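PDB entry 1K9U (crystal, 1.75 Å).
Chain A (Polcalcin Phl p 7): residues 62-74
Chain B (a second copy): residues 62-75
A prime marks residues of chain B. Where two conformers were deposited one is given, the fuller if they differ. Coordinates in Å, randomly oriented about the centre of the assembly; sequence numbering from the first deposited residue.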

# COMPACT_ATOMS: atom_id res chain seq x y z
N SER A 62 13.44 -5.39 -3.43
CA SER A 62 13.89 -4.01 -3.51
C SER A 62 12.80 -3.07 -3.01
O SER A 62 13.07 -2.12 -2.27
N PHE A 63 11.56 -3.34 -3.42
CA PHE A 63 10.45 -2.51 -2.98
C PHE A 63 10.29 -2.61 -1.46
O PHE A 63 10.13 -1.59 -0.78
N CYS A 64 10.36 -3.82 -0.92
CA CYS A 64 10.22 -4.02 0.52
C CYS A 64 11.30 -3.28 1.31
O CYS A 64 11.01 -2.63 2.31
N ASN A 65 12.54 -3.38 0.85
CA ASN A 65 13.65 -2.74 1.54
C ASN A 65 13.52 -1.23 1.60
O ASN A 65 13.91 -0.61 2.59
N ALA A 66 12.99 -0.64 0.54
CA ALA A 66 12.83 0.80 0.46
C ALA A 66 11.59 1.30 1.18
O ALA A 66 11.46 2.49 1.45
N ASN A 67 10.69 0.38 1.51
CA ASN A 67 9.43 0.75 2.16
C ASN A 67 9.10 -0.12 3.37
O ASN A 67 8.13 -0.88 3.37
N PRO A 68 9.90 -0.01 4.44
CA PRO A 68 9.67 -0.79 5.65
C PRO A 68 8.29 -0.53 6.26
O PRO A 68 7.67 -1.44 6.81
N GLY A 69 7.83 0.70 6.15
CA GLY A 69 6.53 1.06 6.69
C GLY A 69 5.41 0.37 5.96
O GLY A 69 4.54 -0.23 6.58
N LEU A 70 5.42 0.45 4.63
CA LEU A 70 4.37 -0.20 3.85
C LEU A 70 4.35 -1.69 4.12
O LEU A 70 3.29 -2.29 4.26
N MET A 71 5.53 -2.30 4.19
CA MET A 71 5.60 -3.73 4.43
C MET A 71 5.03 -4.11 5.79
O MET A 71 4.46 -5.19 5.95
N LYS A 72 5.17 -3.22 6.77
CA LYS A 72 4.60 -3.46 8.09
C LYS A 72 3.08 -3.47 7.99
O LYS A 72 2.42 -4.29 8.63
N ASP A 73 2.53 -2.56 7.19
CA ASP A 73 1.09 -2.51 7.00
C ASP A 73 0.62 -3.77 6.29
O ASP A 73 -0.42 -4.34 6.63
N VAL A 74 1.38 -4.20 5.29
CA VAL A 74 1.04 -5.39 4.53
C VAL A 74 1.06 -6.63 5.42
O VAL A 74 0.23 -7.53 5.26
N SER B 62 5.83 12.39 6.68
CA SER B 62 6.89 11.61 7.30
C SER B 62 6.86 10.17 6.80
O SER B 62 7.90 9.59 6.46
N PHE B 63 5.66 9.60 6.75
CA PHE B 63 5.50 8.23 6.29
C PHE B 63 5.92 8.11 4.83
O PHE B 63 6.59 7.16 4.43
N CYS B 64 5.53 9.09 4.02
CA CYS B 64 5.89 9.09 2.61
C CYS B 64 7.40 9.19 2.44
O CYS B 64 7.98 8.50 1.60
N ASN B 65 8.05 10.04 3.24
CA ASN B 65 9.50 10.18 3.14
C ASN B 65 10.22 8.88 3.49
O ASN B 65 11.26 8.57 2.92
N ALA B 66 9.65 8.12 4.43
CA ALA B 66 10.26 6.85 4.84
C ALA B 66 9.88 5.71 3.89
O ALA B 66 10.53 4.66 3.87
N ASN B 67 8.83 5.93 3.11
CA ASN B 67 8.33 4.93 2.16
C ASN B 67 8.06 5.59 0.81
O ASN B 67 6.91 5.84 0.45
N PRO B 68 9.13 5.88 0.05
CA PRO B 68 9.02 6.52 -1.26
C PRO B 68 8.12 5.78 -2.24
O PRO B 68 7.59 6.37 -3.18
N GLY B 69 7.94 4.48 -2.00
CA GLY B 69 7.10 3.68 -2.88
C GLY B 69 5.62 3.99 -2.75
O GLY B 69 4.84 3.64 -3.63
N LEU B 70 5.23 4.64 -1.66
CA LEU B 70 3.82 4.96 -1.48
C LEU B 70 3.35 5.93 -2.56
O LEU B 70 2.32 5.71 -3.19
N MET B 71 4.11 7.00 -2.77
CA MET B 71 3.75 8.00 -3.77
C MET B 71 4.23 7.64 -5.18
O MET B 71 3.56 7.96 -6.16
N LYS B 72 5.38 6.98 -5.28
CA LYS B 72 5.93 6.62 -6.58
C LYS B 72 5.29 5.38 -7.20
O LYS B 72 5.16 5.29 -8.43
N ASP B 73 4.88 4.44 -6.37
CA ASP B 73 4.29 3.20 -6.87
C ASP B 73 2.82 3.00 -6.55
O ASP B 73 1.97 2.95 -7.45
N VAL B 74 2.51 2.88 -5.26
CA VAL B 74 1.13 2.65 -4.82
C VAL B 74 0.12 3.71 -5.23
O VAL B 74 -0.97 3.39 -5.69
N ALA B 75 0.49 4.98 -5.07
CA ALA B 75 -0.41 6.08 -5.41
C ALA B 75 -0.80 6.10 -6.89
O ALA B 75 -1.87 6.59 -7.24

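The two copies exchange asparagine side chains at a helix break. Asn67 and Asn67′ lie with CA atoms 4.3 Å apart, and each carboxamide reaches the start of the partner's second helix. Both have chi1 m. Asn67 OD1 accepts from Gly69′ N at 2.7 Å, though its place in the model is less sure. Asn67′ OD1 accepts from Leu70 N at 3.0 Å and, weakly, from Gly69 N at 2.7 Å. The amide ends turn back to their own helices: Asn67 ND2 donates to Phe63 O at 2.9 Å, and Asn67′ ND2 to Phe63′ O at 2.9 Å. This fixes which end of each carboxamide faces the partner.

Glycine gives room here. A CB on Gly69 would clash with Asn67′ ND2 and Phe63′ CE1; one on Gly69′ would clash with Asn67 ND2 and Phe63 CE2.

Leu70 (m, t) is the knob, seated among Phe63′, Gly69′, Leu70′ and Val74′. Leu70 CD2 lies 3.6 Å from Phe63′ CE2, at the ring edge, and 3.9 Å from Leu70′ CD1. Leu70′ takes a different rotamer (t, p) and is less covered. Both phenylalanines are t at chi1. Phe63 CZ meets Val74′ CG2 at 4.3 Å, while Asp73′ OD2 lies at its ring edge, 3.3 Å from Phe63 CD2. Asp73 OD2 approaches Phe63′ CZ at 3.4 Å.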

# COMPACT_ATOMS: atom_id res chain seq x y z
CB SER A 62 14.27 -3.66 -4.95
OG SER A 62 15.40 -4.40 -5.38
CB PHE A 63 9.15 -2.93 -3.68
CG PHE A 63 7.93 -2.21 -3.19
CD1 PHE A 63 7.22 -2.68 -2.09
CD2 PHE A 63 7.52 -1.03 -3.80
CE1 PHE A 63 6.10 -1.98 -1.61
CE2 PHE A 63 6.40 -0.33 -3.33
CZ PHE A 63 5.70 -0.81 -2.24
CB CYS A 64 10.30 -5.50 0.89
SG CYS A 64 8.92 -6.52 0.35
CB ASN A 65 14.98 -3.10 0.89
CG ASN A 65 15.34 -4.56 1.07
OD1 ASN A 65 14.90 -5.20 2.02
ND2 ASN A 65 16.16 -5.08 0.17
CB ALA A 66 12.78 1.23 -1.00
CB ASN A 67 8.31 0.67 1.13
CG ASN A 67 8.54 1.61 -0.05
OD1 ASN A 67 8.30 2.81 0.05
ND2 ASN A 67 9.02 1.06 -1.16
CB PRO A 68 10.81 -0.34 6.57
CG PRO A 68 11.04 1.08 6.14
CD PRO A 68 10.99 0.96 4.64
CB LEU A 70 4.57 0.06 2.35
CG LEU A 70 4.33 1.49 1.88
CD1 LEU A 70 4.46 1.54 0.36
CD2 LEU A 70 2.95 1.96 2.31
CB MET A 71 7.04 -4.22 4.28
CG MET A 71 7.58 -4.02 2.88
SD MET A 71 6.47 -4.67 1.60
CE MET A 71 5.44 -3.25 1.27
CB LYS A 72 5.04 -2.38 9.09
CG LYS A 72 6.48 -2.52 9.57
CD LYS A 72 6.76 -1.57 10.73
CE LYS A 72 8.18 -1.74 11.26
NZ LYS A 72 8.44 -0.84 12.42
CB ASP A 73 0.67 -1.29 6.16
CG ASP A 73 0.77 0.01 6.91
OD1 ASP A 73 0.34 0.06 8.08
OD2 ASP A 73 1.27 1.00 6.33
CB VAL A 74 2.03 -5.61 3.35
CG1 VAL A 74 1.69 -6.89 2.61
CG2 VAL A 74 1.98 -4.42 2.41
CB SER B 62 6.76 11.64 8.82
OG SER B 62 6.88 12.95 9.33
CB PHE B 63 4.04 7.79 6.45
CG PHE B 63 3.83 6.32 6.28
CD1 PHE B 63 4.19 5.44 7.29
CD2 PHE B 63 3.31 5.82 5.10
CE1 PHE B 63 4.03 4.06 7.12
CE2 PHE B 63 3.15 4.44 4.92
CZ PHE B 63 3.51 3.56 5.94
CB CYS B 64 5.21 10.25 1.87
SG CYS B 64 3.44 10.00 1.60
CB ASN B 65 10.01 11.30 4.05
CG ASN B 65 9.63 12.68 3.56
OD1 ASN B 65 9.41 12.90 2.36
ND2 ASN B 65 9.56 13.64 4.48
CB ALA B 66 9.84 6.51 6.26
CB ASN B 67 7.03 4.33 2.70
CG ASN B 67 7.21 3.64 4.03
OD1 ASN B 67 7.57 2.47 4.09
ND2 ASN B 67 7.00 4.38 5.11
CB PRO B 68 10.47 6.59 -1.73
CG PRO B 68 11.10 5.41 -1.07
CD PRO B 68 10.53 5.49 0.33
CB LEU B 70 3.57 5.57 -0.10
CG LEU B 70 2.11 5.91 0.20
CD1 LEU B 70 1.24 4.67 0.03
CD2 LEU B 70 1.98 6.46 1.62
CB MET B 71 4.31 9.37 -3.38
CG MET B 71 3.65 9.98 -2.15
SD MET B 71 1.87 10.09 -2.33
CE MET B 71 1.75 11.09 -3.73
CB LYS B 72 7.44 6.41 -6.48
CG LYS B 72 8.12 6.18 -7.83
CD LYS B 72 9.62 6.02 -7.69
CE LYS B 72 10.27 5.80 -9.05
NZ LYS B 72 11.75 5.63 -8.95
CB ASP B 73 5.09 2.00 -6.35
CG ASP B 73 6.59 2.13 -6.61
OD1 ASP B 73 6.99 2.94 -7.47
OD2 ASP B 73 7.36 1.41 -5.95
CB VAL B 74 1.07 2.47 -3.29
CG1 VAL B 74 -0.36 2.18 -2.85
CG2 VAL B 74 1.99 1.34 -2.86
CB ALA B 75 0.23 7.41 -5.04